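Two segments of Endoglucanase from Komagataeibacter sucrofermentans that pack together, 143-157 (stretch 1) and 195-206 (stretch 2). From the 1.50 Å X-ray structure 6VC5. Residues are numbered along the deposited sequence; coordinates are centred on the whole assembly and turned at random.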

# COMPACT_ATOMS: atom_id res chain seq x y z
N GLY A 143 11.63 8.93 11.91
CA GLY A 143 11.63 9.99 10.91
C GLY A 143 10.28 10.59 10.59
O GLY A 143 10.20 11.44 9.69
N PHE A 144 9.22 10.21 11.30
CA PHE A 144 7.87 10.69 11.01
C PHE A 144 7.17 11.34 12.20
O PHE A 144 6.10 11.91 12.01
N LEU A 145 7.73 11.27 13.39
CA LEU A 145 7.07 11.80 14.58
C LEU A 145 8.06 12.64 15.36
O LEU A 145 9.13 12.14 15.75
N THR A 146 7.73 13.90 15.59
CA THR A 146 8.49 14.75 16.50
C THR A 146 7.56 15.21 17.62
O THR A 146 6.38 14.85 17.66
N LYS A 147 8.09 16.02 18.52
CA LYS A 147 7.24 16.58 19.57
C LYS A 147 6.23 17.58 19.02
O LYS A 147 5.25 17.89 19.70
N ASP A 148 6.45 18.09 17.80
CA ASP A 148 5.62 19.14 17.22
C ASP A 148 4.69 18.67 16.11
O ASP A 148 3.63 19.28 15.91
N THR A 149 5.08 17.67 15.33
CA THR A 149 4.27 17.26 14.18
C THR A 149 4.34 15.75 13.99
O THR A 149 5.30 15.08 14.41
N VAL A 150 3.32 15.22 13.35
CA VAL A 150 3.34 13.85 12.86
C VAL A 150 3.19 13.89 11.35
O VAL A 150 2.42 14.70 10.81
N THR A 151 3.97 13.06 10.65
CA THR A 151 3.84 12.87 9.21
C THR A 151 3.12 11.56 8.95
O THR A 151 3.52 10.51 9.48
N LEU A 152 2.07 11.60 8.14
CA LEU A 152 1.35 10.40 7.77
C LEU A 152 1.44 10.19 6.27
O LEU A 152 1.49 11.15 5.49
N ASN A 153 1.48 8.93 5.87
CA ASN A 153 1.32 8.57 4.46
C ASN A 153 -0.04 7.90 4.36
O ASN A 153 -0.24 6.79 4.86
N LEU A 154 -1.00 8.59 3.72
CA LEU A 154 -2.37 8.07 3.69
C LEU A 154 -2.46 6.78 2.88
O LEU A 154 -3.32 5.94 3.14
N SER A 155 -1.56 6.59 1.91
CA SER A 155 -1.54 5.35 1.15
C SER A 155 -1.05 4.16 1.96
O SER A 155 -1.13 3.03 1.47
N TYR A 156 -0.53 4.38 3.17
CA TYR A 156 -0.17 3.24 4.01
C TYR A 156 -1.37 2.69 4.77
O TYR A 156 -1.24 1.65 5.42
N TYR A 157 -2.53 3.36 4.69
CA TYR A 157 -3.78 2.81 5.21
C TYR A 157 -4.27 1.77 4.21
O TYR A 157 -5.13 2.02 3.36
N LEU A 195 -7.27 16.69 -3.70
CA LEU A 195 -6.60 15.40 -3.70
C LEU A 195 -5.80 15.20 -2.42
O LEU A 195 -5.28 16.15 -1.84
N PRO A 196 -5.64 13.95 -1.99
CA PRO A 196 -4.76 13.68 -0.85
C PRO A 196 -3.31 13.81 -1.27
O PRO A 196 -2.95 13.51 -2.43
N PRO A 197 -2.42 14.23 -0.38
CA PRO A 197 -1.00 14.29 -0.71
C PRO A 197 -0.34 12.93 -0.49
O PRO A 197 -0.85 12.06 0.24
N ASP A 198 0.83 12.77 -1.12
CA ASP A 198 1.70 11.64 -0.78
C ASP A 198 2.00 11.62 0.72
O ASP A 198 2.00 10.55 1.34
N TRP A 199 2.24 12.79 1.31
CA TRP A 199 2.67 12.92 2.70
C TRP A 199 1.92 14.07 3.35
O TRP A 199 1.99 15.21 2.88
N LEU A 200 1.22 13.77 4.46
CA LEU A 200 0.40 14.72 5.19
C LEU A 200 1.09 15.03 6.52
O LEU A 200 1.71 14.15 7.13
N SER A 201 0.98 16.28 6.98
CA SER A 201 1.45 16.66 8.31
C SER A 201 0.27 17.09 9.17
O SER A 201 -0.61 17.83 8.71
N ILE A 202 0.24 16.64 10.43
CA ILE A 202 -0.70 17.15 11.43
C ILE A 202 0.11 17.77 12.56
O ILE A 202 1.01 17.12 13.11
N ASN A 203 -0.17 19.03 12.88
CA ASN A 203 0.51 19.70 13.98
C ASN A 203 -0.03 19.18 15.31
O ASN A 203 -1.24 19.15 15.54
N LEU A 204 0.88 18.72 16.17
CA LEU A 204 0.46 18.09 17.41
C LEU A 204 -0.03 19.09 18.45
O LEU A 204 -0.71 18.69 19.40
N HIS A 205 0.31 20.37 18.29
CA HIS A 205 -0.12 21.40 19.23
C HIS A 205 -1.40 22.11 18.83
O HIS A 205 -2.00 22.78 19.67
N THR A 206 -1.82 22.03 17.57
CA THR A 206 -3.02 22.73 17.11
C THR A 206 -4.01 21.84 16.36
O THR A 206 -5.17 22.25 16.19

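The contact is built on two short antiparallel strands, 149-152 and 200-203, and its first rule is that the backbone pays its own polar debts. Val-150 and Ile-202 form a reciprocal pair, Val-150 N to Ile-202 O at 3.0 Å and Ile-202 N to Val-150 O at 2.9 Å. Leu-152 and Leu-200 repeat it, with Leu-152 N to Leu-200 O and Leu-200 N to Leu-152 O both at 2.8 Å. Beyond the strand end, Leu-204 N adds one more bond, to Asp-148 O at 2.8 Å.

With these groups satisfied, the side chains alternate. Val-150 (p), Leu-152 (m, t), Leu-200 (t, p) and Ile-202 (m, t) share one face, and all four are buried. Val-150 CG1 lies 3.8 Å from Ile-202 CB, while Leu-152 CD1 reaches diagonally to Ile-202 CD1 at 3.9 Å. The apolar layer continues past both strand ends. Leu-204 (m, t) points toward stretch 1, its CD2 lying 3.9 Å from Val-150 CG1 and its CD1 4.0 Å from Leu-145 CD1. Leu-154 (m, t), also pointing toward its partner, sets CD1 4.0 Å from Pro-196 CB and CD2 4.3 Å from Leu-200 CD2. None of these side chains brings a polar group that needs a partner.

The other face, carrying Thr-149, Thr-151, Ser-201 and Asn-203, is partly exposed and can afford hydroxyls. Water 1 joins two of them across the strands, hydrogen-bonded to Thr-151 OG1 at 2.6 Å and Ser-201 OG at 2.7 Å. Asn-203 (t) instead serves its own turn: its OD1 accepts from His-205 N at 2.8 Å and, weakly, from Thr-206 N at 3.1 Å.

Trp-199 (m) has the largest area covered by the other stretch. Its CB points sideways, but the indole comes nearer, and Asn-153 ND2 sits over one ring face, 3.3 Å from Trp-199 CZ2. That amide nitrogen has its hydrogen bond elsewhere in the structure. Phe-144 (m) lies nearly parallel to the indole's six-membered ring but slid aside, so the rings barely overlap; Phe-144 CE1 approaches Trp-199 CZ3 at 3.4 Å.

At the end where Leu-204 follows the strand, a charged pair and a histidine meet. Asp-148 (m) has a CB pointing away overall, yet its carboxylate returns to the partner: OD2 accepts from His-205 NE2 at 2.7 Å, near the plane of the imidazole, and also takes Lys-147 NZ at 2.9 Å in a salt bridge. Thr-146 OG1 (p) steadies this turn, accepting from Asp-148 N at 3.0 Å and Thr-149 N at 3.1 Å.

At the far end, where direct strand pairing stops, water takes over. Water 2 accepts from Leu-154 N at 2.8 Å and lies within hydrogen-bonding distance of Pro-197 O at 2.9 Å; water 3 accepts from Ser-155 N at 3.1 Å and is 3.0 Å from Asp-198 O, also a hydrogen bond. Asn-153 OD1 (t) accepts from Ser-155 OG (p) at 2.6 Å, satisfying that buried hydroxyl within its own stretch. Asp-198 OD1 and OD2 are satisfied elsewhere in the structure.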

# COMPACT_ATOMS: atom_id res chain seq x y z
CB PHE A 144 7.00 9.54 10.49
CG PHE A 144 7.59 8.84 9.31
CD1 PHE A 144 7.55 9.44 8.07
CD2 PHE A 144 8.19 7.61 9.45
CE1 PHE A 144 8.09 8.81 6.96
CE2 PHE A 144 8.73 6.97 8.35
CZ PHE A 144 8.68 7.57 7.10
CB LEU A 145 6.52 10.67 15.45
CG LEU A 145 5.78 11.05 16.73
CD1 LEU A 145 4.52 11.84 16.40
CD2 LEU A 145 5.45 9.80 17.52
CB THR A 146 9.08 15.96 15.76
OG1 THR A 146 8.07 16.95 15.55
CG2 THR A 146 9.69 15.56 14.43
CB LYS A 147 8.08 17.23 20.67
CG LYS A 147 8.89 18.44 20.21
CD LYS A 147 9.63 19.07 21.38
CE LYS A 147 10.14 20.46 21.04
NZ LYS A 147 9.03 21.43 20.78
CB ASP A 148 6.49 20.27 16.67
CG ASP A 148 7.35 20.93 17.73
OD1 ASP A 148 8.50 21.30 17.42
OD2 ASP A 148 6.89 21.06 18.89
CB THR A 149 4.72 17.90 12.84
OG1 THR A 149 5.94 17.31 12.40
CG2 THR A 149 4.91 19.40 12.95
CB VAL A 150 2.27 12.96 13.53
CG1 VAL A 150 0.86 13.41 13.14
CG2 VAL A 150 2.49 11.51 13.16
CB THR A 151 5.22 12.83 8.55
OG1 THR A 151 5.90 14.07 8.80
CG2 THR A 151 5.08 12.58 7.03
CB LEU A 152 -0.14 10.49 8.18
CG LEU A 152 -0.45 10.82 9.63
CD1 LEU A 152 -1.97 10.89 9.84
CD2 LEU A 152 0.17 9.78 10.55
CB ASN A 153 2.45 7.65 4.02
CG ASN A 153 2.49 7.47 2.54
OD1 ASN A 153 1.45 7.25 1.91
ND2 ASN A 153 3.68 7.59 1.95
CB LEU A 154 -3.32 9.15 3.16
CG LEU A 154 -3.39 10.42 4.02
CD1 LEU A 154 -4.28 11.46 3.37
CD2 LEU A 154 -3.88 10.08 5.43
CB SER A 155 -0.66 5.49 -0.10
OG SER A 155 0.73 5.41 0.22
CB TYR A 156 0.96 3.58 4.99
CG TYR A 156 2.34 3.78 4.38
CD1 TYR A 156 2.51 3.99 3.01
CD2 TYR A 156 3.47 3.78 5.18
CE1 TYR A 156 3.78 4.20 2.46
CE2 TYR A 156 4.73 3.98 4.65
CZ TYR A 156 4.89 4.19 3.30
OH TYR A 156 6.15 4.39 2.78
CB TYR A 157 -4.81 3.91 5.41
CG TYR A 157 -4.65 4.72 6.68
CD1 TYR A 157 -5.44 4.45 7.79
CD2 TYR A 157 -3.72 5.75 6.75
CE1 TYR A 157 -5.30 5.20 8.95
CE2 TYR A 157 -3.58 6.50 7.91
CZ TYR A 157 -4.38 6.22 9.00
OH TYR A 157 -4.23 6.98 10.15
CB LEU A 195 -5.63 15.31 -4.89
CG LEU A 195 -6.30 15.26 -6.28
CD1 LEU A 195 -5.31 15.61 -7.37
CD2 LEU A 195 -6.92 13.87 -6.55
CB PRO A 196 -5.11 12.23 -0.47
CG PRO A 196 -5.50 11.61 -1.81
CD PRO A 196 -6.20 12.72 -2.57
CB PRO A 197 -0.46 15.30 0.31
CG PRO A 197 -1.31 15.05 1.52
CD PRO A 197 -2.69 14.67 1.01
CB ASP A 198 3.01 11.73 -1.56
CG ASP A 198 2.85 11.55 -3.08
OD1 ASP A 198 1.97 10.79 -3.54
OD2 ASP A 198 3.67 12.17 -3.81
CB TRP A 199 4.18 13.19 2.76
CG TRP A 199 5.02 12.06 2.17
CD1 TRP A 199 5.54 11.99 0.91
CD2 TRP A 199 5.42 10.87 2.84
NE1 TRP A 199 6.23 10.81 0.74
CE2 TRP A 199 6.17 10.11 1.92
CE3 TRP A 199 5.21 10.36 4.12
CZ2 TRP A 199 6.73 8.87 2.26
CZ3 TRP A 199 5.75 9.12 4.45
CH2 TRP A 199 6.50 8.40 3.53
CB LEU A 200 -0.97 14.09 5.48
CG LEU A 200 -1.94 14.95 6.26
CD1 LEU A 200 -2.51 16.04 5.36
CD2 LEU A 200 -3.05 14.07 6.82
CB SER A 201 2.46 17.79 8.21
OG SER A 201 3.05 18.06 9.47
CB ILE A 202 -1.64 16.06 11.97
CG1 ILE A 202 -2.44 15.41 10.84
CG2 ILE A 202 -2.61 16.66 13.00
CD1 ILE A 202 -3.36 14.27 11.31
CB ASN A 203 0.33 21.21 13.87
CG ASN A 203 1.16 21.96 14.87
OD1 ASN A 203 0.87 21.95 16.05
ND2 ASN A 203 2.26 22.55 14.40
CB LEU A 204 1.61 17.28 18.00
CG LEU A 204 2.16 16.15 17.12
CD1 LEU A 204 3.15 15.33 17.92
CD2 LEU A 204 1.04 15.28 16.57
CB HIS A 205 0.99 22.44 19.40
CG HIS A 205 2.31 21.86 19.80
ND1 HIS A 205 2.46 21.06 20.91
CD2 HIS A 205 3.53 21.94 19.22
CE1 HIS A 205 3.72 20.68 21.00
NE2 HIS A 205 4.39 21.21 19.99
CB THR A 206 -2.66 23.86 16.15
OG1 THR A 206 -2.10 23.31 14.95
CG2 THR A 206 -1.66 24.85 16.78
O HOH W 1 5.32 16.52 9.54
O HOH W 2 -0.52 11.26 2.96
O HOH W 3 -0.41 9.08 0.46